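Local coordinates for Low molecular weight protein-tyrosine-phosphatase YfkJ (Bacillus subtilis, PDB 4ETM) that dephosphorylates phosphotyrosine residues of proteins as a low molecular weight protein-tyrosine-phosphatase and takes part in resistance to ethanol stress, at residues 53-58 with 87-92; 108-113 with 125-130; 36-41 with 155-160. One frame throughout, in Å; residues are numbered along the deposited sequence.

Contact 1: residues 53-58 with 87-92. With K (potassium ion), chain E.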
loop_
_atom_site.group_PDB
_atom_site.type_symbol
_atom_site.label_atom_id
_atom_site.label_comp_id
_atom_site.label_asym_id
_atom_site.label_seq_id
_atom_site.Cartn_x
_atom_site.Cartn_y
_atom_site.Cartn_z
ATOM N N LYS A 53 -23.202 9.243 5.356
ATOM C CA LYS A 53 -22.413 10.465 5.333
ATOM C C LYS A 53 -21.011 10.162 4.808
ATOM O O LYS A 53 -20.413 9.155 5.185
ATOM C CB LYS A 53 -22.320 11.063 6.735
ATOM C CG LYS A 53 -21.777 12.479 6.738
ATOM C CD LYS A 53 -21.735 13.075 8.137
ATOM C CE LYS A 53 -21.175 14.491 8.107
ATOM N NZ LYS A 53 -21.227 15.134 9.452
ATOM N N ALA A 54 -20.483 11.028 3.947
ATOM C CA ALA A 54 -19.135 10.819 3.414
ATOM C C ALA A 54 -18.195 11.987 3.722
ATOM O O ALA A 54 -18.642 13.121 3.912
ATOM C CB ALA A 54 -19.188 10.549 1.907
ATOM N N ASP A 55 -16.895 11.688 3.784
ATOM C CA ASP A 55 -15.850 12.684 4.005
ATOM C C ASP A 55 -14.633 12.183 3.241
ATOM O O ASP A 55 -14.663 11.082 2.688
ATOM C CB ASP A 55 -15.513 12.828 5.494
ATOM C CG ASP A 55 -14.590 14.010 5.791
ATOM O OD1 ASP A 55 -14.500 14.943 4.956
ATOM O OD2 ASP A 55 -13.957 14.019 6.879
ATOM N N SER A 56 -13.567 12.975 3.180
ATOM C CA SER A 56 -12.326 12.476 2.592
ATOM C C SER A 56 -11.131 12.916 3.419
ATOM O O SER A 56 -11.283 13.672 4.340
ATOM C CB SER A 56 -12.182 12.834 1.105
ATOM O OG SER A 56 -12.304 14.215 0.842
ATOM N N ALA A 57 -9.947 12.429 3.117
ATOM C CA ALA A 57 -8.738 12.863 3.825
ATOM C C ALA A 57 -7.547 12.289 3.095
ATOM O O ALA A 57 -7.675 11.325 2.332
ATOM C CB ALA A 57 -8.736 12.389 5.286
ATOM N N GLY A 58 -6.369 12.852 3.346
ATOM C CA GLY A 58 -5.188 12.421 2.631
ATOM C C GLY A 58 -4.125 11.815 3.521
ATOM O O GLY A 58 -4.031 12.139 4.694
ATOM N N LEU A 87 -12.299 21.004 1.800
ATOM C CA LEU A 87 -10.943 21.531 1.977
ATOM C C LEU A 87 -10.025 20.462 2.523
ATOM O O LEU A 87 -10.294 19.942 3.590
ATOM C CB LEU A 87 -10.945 22.656 3.004
ATOM C CG LEU A 87 -11.653 23.964 2.707
ATOM C CD1 LEU A 87 -11.570 24.838 3.941
ATOM C CD2 LEU A 87 -10.990 24.630 1.517
ATOM N N ALA A 88 -8.899 20.210 1.871
ATOM C CA ALA A 88 -8.023 19.099 2.231
ATOM C C ALA A 88 -7.651 18.985 3.714
ATOM O O ALA A 88 -7.431 19.992 4.398
ATOM C CB ALA A 88 -6.751 19.135 1.388
ATOM N N ARG A 89 -7.558 17.744 4.176
ATOM C CA ARG A 89 -7.109 17.446 5.531
ATOM C C ARG A 89 -6.339 16.141 5.526
ATOM O O ARG A 89 -6.466 15.338 4.597
ATOM C CB ARG A 89 -8.283 17.367 6.508
ATOM C CG ARG A 89 -9.015 16.026 6.541
ATOM C CD ARG A 89 -10.151 16.085 7.568
ATOM N NE ARG A 89 -11.006 14.902 7.575
ATOM C CZ ARG A 89 -10.746 13.802 8.275
ATOM N NH1 ARG A 89 -9.644 13.719 9.022
ATOM N NH2 ARG A 89 -11.584 12.782 8.223
ATOM N N GLN A 90 -5.526 15.933 6.551
ATOM C CA GLN A 90 -4.690 14.755 6.626
ATOM C C GLN A 90 -5.351 13.755 7.560
ATOM O O GLN A 90 -5.806 14.116 8.637
ATOM C CB GLN A 90 -3.304 15.126 7.149
ATOM C CG GLN A 90 -2.314 13.971 7.215
ATOM C CD GLN A 90 -0.899 14.447 7.471
ATOM O OE1 GLN A 90 -0.678 15.421 8.194
ATOM N NE2 GLN A 90 0.067 13.771 6.883
ATOM N N VAL A 91 -5.398 12.499 7.143
ATOM C CA VAL A 91 -6.010 11.452 7.946
ATOM C C VAL A 91 -5.239 11.224 9.251
ATOM O O VAL A 91 -4.031 11.426 9.323
ATOM C CB VAL A 91 -6.085 10.147 7.146
ATOM C CG1 VAL A 91 -4.688 9.565 6.955
ATOM C CG2 VAL A 91 -7.028 9.156 7.815
ATOM N N SER A 92 -5.960 10.815 10.286
ATOM C CA SER A 92 -5.345 10.557 11.577
ATOM C C SER A 92 -5.834 9.223 12.113
ATOM O O SER A 92 -6.777 8.629 11.570
ATOM C CB SER A 92 -5.669 11.676 12.557
ATOM O OG SER A 92 -7.056 11.747 12.796
HETATM K K K E . -11.404 16.763 3.109
HETATM O O HOH W 1 -11.462 17.569 -0.066
#

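Contact 2: residues 108-113 with 125-130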
loop_
_atom_site.group_PDB
_atom_site.type_symbol
_atom_site.label_atom_id
_atom_site.label_comp_id
_atom_site.label_asym_id
_atom_site.label_seq_id
_atom_site.Cartn_x
_atom_site.Cartn_y
_atom_site.Cartn_z
ATOM N N GLU A 108 -0.877 1.776 -2.326
ATOM C CA GLU A 108 -0.014 2.582 -1.461
ATOM C C GLU A 108 -0.782 3.236 -0.318
ATOM O O GLU A 108 -0.300 3.273 0.822
ATOM C CB GLU A 108 0.801 3.613 -2.257
ATOM C CG GLU A 108 1.824 2.966 -3.183
ATOM C CD GLU A 108 2.590 3.984 -4.022
ATOM O OE1 GLU A 108 2.164 5.154 -4.078
ATOM O OE2 GLU A 108 3.613 3.617 -4.633
ATOM N N ASN A 109 -1.959 3.765 -0.624
ATOM C CA ASN A 109 -2.792 4.404 0.395
ATOM C C ASN A 109 -3.146 3.408 1.500
ATOM O O ASN A 109 -3.114 3.739 2.696
ATOM C CB ASN A 109 -4.103 4.915 -0.203
ATOM C CG ASN A 109 -3.918 5.991 -1.251
ATOM O OD1 ASN A 109 -4.779 6.157 -2.110
ATOM N ND2 ASN A 109 -2.837 6.741 -1.176
ATOM N N ILE A 110 -3.496 2.189 1.094
ATOM C CA ILE A 110 -3.836 1.133 2.044
ATOM C C ILE A 110 -2.645 0.874 2.959
ATOM O O ILE A 110 -2.787 0.807 4.181
ATOM C CB ILE A 110 -4.202 -0.177 1.332
ATOM C CG1 ILE A 110 -5.443 0.004 0.450
ATOM C CG2 ILE A 110 -4.326 -1.322 2.331
ATOM C CD1 ILE A 110 -6.749 -0.215 1.157
ATOM N N GLY A 111 -1.464 0.753 2.360
ATOM C CA GLY A 111 -0.255 0.515 3.119
ATOM C C GLY A 111 0.044 1.633 4.100
ATOM O O GLY A 111 0.473 1.375 5.224
ATOM N N SER A 112 -0.184 2.877 3.680
ATOM C CA SER A 112 0.027 4.010 4.571
ATOM C C SER A 112 -0.909 3.966 5.761
ATOM O O SER A 112 -0.488 4.253 6.878
ATOM C CB SER A 112 -0.132 5.334 3.831
ATOM O OG SER A 112 0.857 5.457 2.822
ATOM N N LEU A 113 -2.173 3.604 5.522
ATOM C CA LEU A 113 -3.148 3.516 6.602
ATOM C C LEU A 113 -2.738 2.384 7.551
ATOM O O LEU A 113 -2.945 2.471 8.757
ATOM C CB LEU A 113 -4.573 3.326 6.055
ATOM C CG LEU A 113 -5.165 4.522 5.293
ATOM C CD1 LEU A 113 -6.369 4.126 4.449
ATOM C CD2 LEU A 113 -5.551 5.653 6.234
ATOM N N ILE A 125 -10.785 -1.316 5.853
ATOM C CA ILE A 125 -10.028 -0.498 4.914
ATOM C C ILE A 125 -9.879 -1.260 3.596
ATOM O O ILE A 125 -9.198 -2.280 3.550
ATOM C CB ILE A 125 -8.631 -0.160 5.481
ATOM C CG1 ILE A 125 -8.772 0.519 6.845
ATOM C CG2 ILE A 125 -7.846 0.713 4.513
ATOM C CD1 ILE A 125 -7.466 0.843 7.517
ATOM N N LYS A 126 -10.529 -0.772 2.541
ATOM C CA LYS A 126 -10.482 -1.419 1.234
ATOM C C LYS A 126 -10.237 -0.384 0.131
ATOM O O LYS A 126 -10.435 0.822 0.356
ATOM C CB LYS A 126 -11.786 -2.175 0.962
ATOM C CG LYS A 126 -12.049 -3.341 1.916
ATOM C CD LYS A 126 -13.230 -4.173 1.446
ATOM C CE LYS A 126 -13.369 -5.471 2.236
ATOM N NZ LYS A 126 -13.633 -5.240 3.688
ATOM N N ARG A 127 -9.772 -0.832 -1.038
ATOM C CA ARG A 127 -9.656 0.057 -2.197
ATOM C C ARG A 127 -11.020 0.264 -2.862
ATOM O O ARG A 127 -11.855 -0.645 -2.873
ATOM C CB ARG A 127 -8.665 -0.488 -3.236
ATOM C CG ARG A 127 -7.210 -0.390 -2.819
ATOM C CD ARG A 127 -6.291 -0.929 -3.911
ATOM N NE ARG A 127 -6.563 -2.331 -4.216
ATOM C CZ ARG A 127 -5.777 -3.079 -4.981
ATOM N NH1 ARG A 127 -4.683 -2.548 -5.516
ATOM N NH2 ARG A 127 -6.076 -4.356 -5.210
ATOM N N LEU A 128 -11.234 1.455 -3.416
ATOM C CA LEU A 128 -12.472 1.748 -4.153
ATOM C C LEU A 128 -12.748 0.693 -5.215
ATOM O O LEU A 128 -13.863 0.171 -5.301
ATOM C CB LEU A 128 -12.404 3.125 -4.808
ATOM C CG LEU A 128 -13.658 3.544 -5.573
ATOM C CD1 LEU A 128 -14.869 3.636 -4.637
ATOM C CD2 LEU A 128 -13.385 4.858 -6.293
ATOM N N LEU A 129 -11.743 0.368 -6.026
ATOM C CA LEU A 129 -11.971 -0.572 -7.122
ATOM C C LEU A 129 -12.046 -2.051 -6.695
ATOM O O LEU A 129 -12.298 -2.924 -7.531
ATOM C CB LEU A 129 -10.958 -0.370 -8.250
ATOM C CG LEU A 129 -10.981 1.030 -8.860
ATOM C CD1 LEU A 129 -9.917 1.131 -9.948
ATOM C CD2 LEU A 129 -12.372 1.322 -9.415
ATOM N N ASP A 130 -11.842 -2.326 -5.403
ATOM C CA ASP A 130 -12.103 -3.654 -4.838
ATOM C C ASP A 130 -13.608 -3.953 -4.959
ATOM O O ASP A 130 -14.027 -5.115 -5.054
ATOM C CB ASP A 130 -11.647 -3.752 -3.359
ATOM C CG ASP A 130 -10.116 -3.737 -3.188
ATOM O OD1 ASP A 130 -9.377 -3.872 -4.187
ATOM O OD2 ASP A 130 -9.645 -3.603 -2.030
#

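Contact 3: residues 36-41 with 155-160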
loop_
_atom_site.group_PDB
_atom_site.type_symbol
_atom_site.label_atom_id
_atom_site.label_comp_id
_atom_site.label_asym_id
_atom_site.label_seq_id
_atom_site.Cartn_x
_atom_site.Cartn_y
_atom_site.Cartn_z
ATOM N N GLU A 36 -15.600 11.628 -2.759
ATOM C CA GLU A 36 -16.511 12.179 -1.759
ATOM C C GLU A 36 -17.740 12.857 -2.397
ATOM O O GLU A 36 -18.890 12.518 -2.082
ATOM C CB GLU A 36 -15.759 13.155 -0.838
ATOM C CG GLU A 36 -16.617 13.636 0.333
ATOM C CD GLU A 36 -16.099 14.893 0.987
ATOM O OE1 GLU A 36 -16.933 15.615 1.587
ATOM O OE2 GLU A 36 -14.879 15.155 0.925
ATOM N N ALA A 37 -17.496 13.795 -3.301
ATOM C CA ALA A 37 -18.564 14.555 -3.944
ATOM C C ALA A 37 -19.452 13.661 -4.791
ATOM O O ALA A 37 -20.676 13.767 -4.745
ATOM C CB ALA A 37 -17.973 15.661 -4.793
ATOM N N ILE A 38 -18.838 12.782 -5.580
ATOM C CA ILE A 38 -19.605 11.902 -6.457
ATOM C C ILE A 38 -20.443 10.922 -5.651
ATOM O O ILE A 38 -21.627 10.737 -5.919
ATOM C CB ILE A 38 -18.677 11.132 -7.423
ATOM C CG1 ILE A 38 -18.164 12.077 -8.506
ATOM C CG2 ILE A 38 -19.403 9.953 -8.054
ATOM C CD1 ILE A 38 -17.218 11.406 -9.489
ATOM N N PHE A 39 -19.826 10.304 -4.651
ATOM C CA PHE A 39 -20.526 9.339 -3.817
ATOM C C PHE A 39 -21.690 9.988 -3.088
ATOM O O PHE A 39 -22.769 9.395 -2.962
ATOM C CB PHE A 39 -19.560 8.713 -2.816
ATOM C CG PHE A 39 -20.210 7.779 -1.867
ATOM C CD1 PHE A 39 -20.367 6.441 -2.188
ATOM C CD2 PHE A 39 -20.668 8.231 -0.644
ATOM C CE1 PHE A 39 -20.965 5.577 -1.300
ATOM C CE2 PHE A 39 -21.272 7.370 0.244
ATOM C CZ PHE A 39 -21.410 6.045 -0.081
ATOM N N ARG A 40 -21.474 11.206 -2.596
ATOM C CA ARG A 40 -22.534 11.943 -1.908
ATOM C C ARG A 40 -23.711 12.160 -2.848
ATOM O O ARG A 40 -24.868 11.991 -2.449
ATOM C CB ARG A 40 -22.009 13.279 -1.380
ATOM C CG ARG A 40 -23.098 14.286 -1.049
ATOM C CD ARG A 40 -22.682 15.236 0.065
ATOM N NE ARG A 40 -21.457 15.955 -0.239
ATOM C CZ ARG A 40 -20.314 15.829 0.432
ATOM N NH1 ARG A 40 -20.215 15.024 1.481
ATOM N NH2 ARG A 40 -19.268 16.535 0.056
ATOM N N ASP A 41 -23.412 12.523 -4.092
ATOM C CA ASP A 41 -24.434 12.743 -5.106
ATOM C C ASP A 41 -25.235 11.476 -5.402
ATOM O O ASP A 41 -26.470 11.521 -5.506
ATOM C CB ASP A 41 -23.796 13.276 -6.393
ATOM C CG ASP A 41 -24.826 13.651 -7.436
ATOM O OD1 ASP A 41 -25.547 14.648 -7.213
ATOM O OD2 ASP A 41 -24.912 12.956 -8.476
ATOM N N LEU A 155 -13.284 6.026 -13.529
ATOM C CA LEU A 155 -13.028 5.002 -12.523
ATOM C C LEU A 155 -13.775 5.283 -11.226
ATOM O O LEU A 155 -14.339 4.382 -10.622
ATOM C CB LEU A 155 -11.528 4.885 -12.262
ATOM C CG LEU A 155 -10.731 4.283 -13.419
ATOM C CD1 LEU A 155 -9.255 4.473 -13.177
ATOM C CD2 LEU A 155 -11.065 2.803 -13.586
ATOM N N ILE A 156 -13.778 6.540 -10.800
ATOM C CA ILE A 156 -14.380 6.882 -9.527
ATOM C C ILE A 156 -15.907 6.821 -9.618
ATOM O O ILE A 156 -16.560 6.438 -8.644
ATOM C CB ILE A 156 -13.868 8.225 -9.004
ATOM C CG1 ILE A 156 -12.428 8.058 -8.510
ATOM C CG2 ILE A 156 -14.740 8.731 -7.888
ATOM C CD1 ILE A 156 -11.801 9.352 -7.964
ATOM N N LYS A 157 -16.470 7.141 -10.788
ATOM C CA LYS A 157 -17.909 6.972 -10.972
ATOM C C LYS A 157 -18.354 5.526 -10.791
ATOM O O LYS A 157 -19.254 5.255 -10.007
ATOM C CB LYS A 157 -18.377 7.512 -12.324
ATOM C CG LYS A 157 -18.471 9.029 -12.360
ATOM C CD LYS A 157 -18.840 9.551 -13.731
ATOM C CE LYS A 157 -20.254 9.167 -14.111
ATOM N NZ LYS A 157 -20.606 9.720 -15.447
ATOM N N THR A 158 -17.724 4.605 -11.510
ATOM C CA THR A 158 -18.106 3.198 -11.422
ATOM C C THR A 158 -17.822 2.631 -10.030
ATOM O O THR A 158 -18.615 1.863 -9.478
ATOM C CB THR A 158 -17.419 2.344 -12.509
ATOM O OG1 THR A 158 -16.001 2.370 -12.332
ATOM C CG2 THR A 158 -17.751 2.887 -13.877
ATOM N N GLY A 159 -16.700 3.031 -9.453
ATOM C CA GLY A 159 -16.345 2.542 -8.140
ATOM C C GLY A 159 -17.370 2.969 -7.104
ATOM O O GLY A 159 -17.778 2.159 -6.273
ATOM N N CYS A 160 -17.762 4.241 -7.133
ATOM C CA CYS A 160 -18.730 4.760 -6.169
ATOM C C CYS A 160 -20.099 4.118 -6.334
ATOM O O CYS A 160 -20.803 3.889 -5.346
ATOM C CB CYS A 160 -18.855 6.274 -6.267
ATOM S SG CYS A 160 -17.452 7.176 -5.576
#

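Contact 1: residues 53-58 with 87-92
The tips of Asp-55 and Arg-89 meet, and a single carboxylate oxygen takes the whole grip. OD2 of Asp-55 accepts from Arg-89 NH2 at 3.0 Å and from Arg-89 NE at 3.2 Å, a side-on salt bridge in which both donors come from the same face of the carboxylate, whose plane lies 25° from that of the guanidinium. With CG of Arg-89 between its backbone N and carbonyl carbon (chi1 83°), that carbon lies against CB of Ala-57, and the extended chain beyond it carries NE on to Asp-55. Ala-57 suits the place beneath: its methyl is small enough to lie 3.9 Å from the guanidinium plane, over the centre of one face, while also touching CB of Val-91. Beyond these side chains the backbones join, the amide N of Gly-58 giving a bond to Arg-89 O (2.8 Å) and Gly-58 O receiving Val-91 N at the same distance. This two-bond bridge ties the loop 87-92 to the C-terminal end of strand 52-58, an outermost strand of the parallel four-stranded sheet of the low molecular weight phosphatase fold. Gly-58 lies about 5 Å from the side chain of the nucleophile Cys-25, which places the bridge beside the active site. The second shell holds Arg-89: NH1 forms a salt bridge with Asp-95, and the backbone N bonds to Asn-28 OD1, an oxygen that binds a potassium ion together with a water molecule and, at a long 3.3 Å, the carbonyl O of Ser-56. Ser-56, on the other side of the strand from Ala-57, turns its hydroxyl to Glu-36 of helix 31-45.

Contact 2: residues 108-113 with 125-130
Ile-110 and Ile-125 run past one another, their side chains pointing opposite ways, CD1 of the first lying 3.7 Å from CG2 of the second. The same CG2 is met by CD1 of Leu-113, also at 3.7 Å, so one branch of Ile-125 is shared by two side chains one helical turn apart. It points there because CG2 is anti to the backbone N, as the chi1 of -56° to CG1 requires. Branched aliphatic residues suit this buried seam between helix 107-117 and strand 125-127, two parts of a beta-alpha-beta unit begun by strand 101-104; the short segments run nearly antiparallel, at 168°, with axes 8.7 Å apart. Ile-110 also touches the strand backbone, CD1 to Lys-126 C, and its CG1 packs against Arg-127 CG (3.7 Å), the two side chains crossing at about a right angle.

The polar bonds of Arg-127 are made with Asp-130 and, beyond the contact, Asp-139. OD2 of Asp-130 accepts the backbone N of Arg-127 at 2.9 Å, from well above the carboxylate plane, and OD1 takes NE at 3.2 Å in a salt bridge. NH1 turns instead to Asp-139, in a second salt bridge.

Arginine thus serves both chemistries, its CG lying on Ile-110 while two carboxylates are likely to balance its charge. No hydrogen bond crosses between the two segments; van der Waals packing makes the contact, and depends on the fit of the branches rather than on directional bonds.

Contact 3: residues 36-41 with 155-160
Ile-38 divides its branches among Ile-156, Lys-157 and Cys-160. Helices 31-45 and 149-170 pack here in the alpha/beta fold of the low molecular weight phosphatases, the first following the nucleophile-bearing strand 19-25; the short segments cross at -42°, with their axes 9.5 Å apart. The side chain of Ile-38 lies aslant that of Ile-156, CD1 being 4.0 Å from Ile-156 CG2. Against Lys-157 it stands at about a right angle, and the same CD1 meets Lys-157 CG at 3.9 Å. Lysine suits this margin because its CG can lie against the isoleucine while the end of the chain leads away from the contact. The other branch of Ile-38, CG2, rests on CB of Cys-160.

Cysteine is compact enough for the place where the helices come near, its CA only 5.5 Å from that of Phe-39. With CG anti to the backbone N (chi1 176°), the ring of Phe-39 is carried alongside Cys-160, its edge near the carbonyl O. The ring also packs edge-to-face with Phe-23 of the sheet and touches Leu-163 and Leu-164 farther along helix 149-170. Ile-156 also touches Arg-31, an active-site residue, so this core borders the catalytic centre. On Cys-160 the sulfur, placed beside the backbone N, ends 3.8 Å from CB of Phe-39.

In the fold
Contacts 2 and 3 are buried and apolar, each setting a helix against another element without a hydrogen bond between its two segments, whereas contact 1 is partly buried and is made largely by backbone bonds and a salt bridge, with a potassium ion beside it. Contacts 1 and 2 involve the two outermost strands of the same sheet, 52-58 and 125-127, and meet where Val-91 packs on Leu-113. Contact 3 joins two helices and touches both others: Ala-54 CB of contact 1 packs on Phe-39, and Leu-128 from the 125-130 segment packs against Ile-156 and Gly-159. Helix 107-117 of contact 2 also faces the second subunit, where Ser-112 bonds with Gly-111 of that chain.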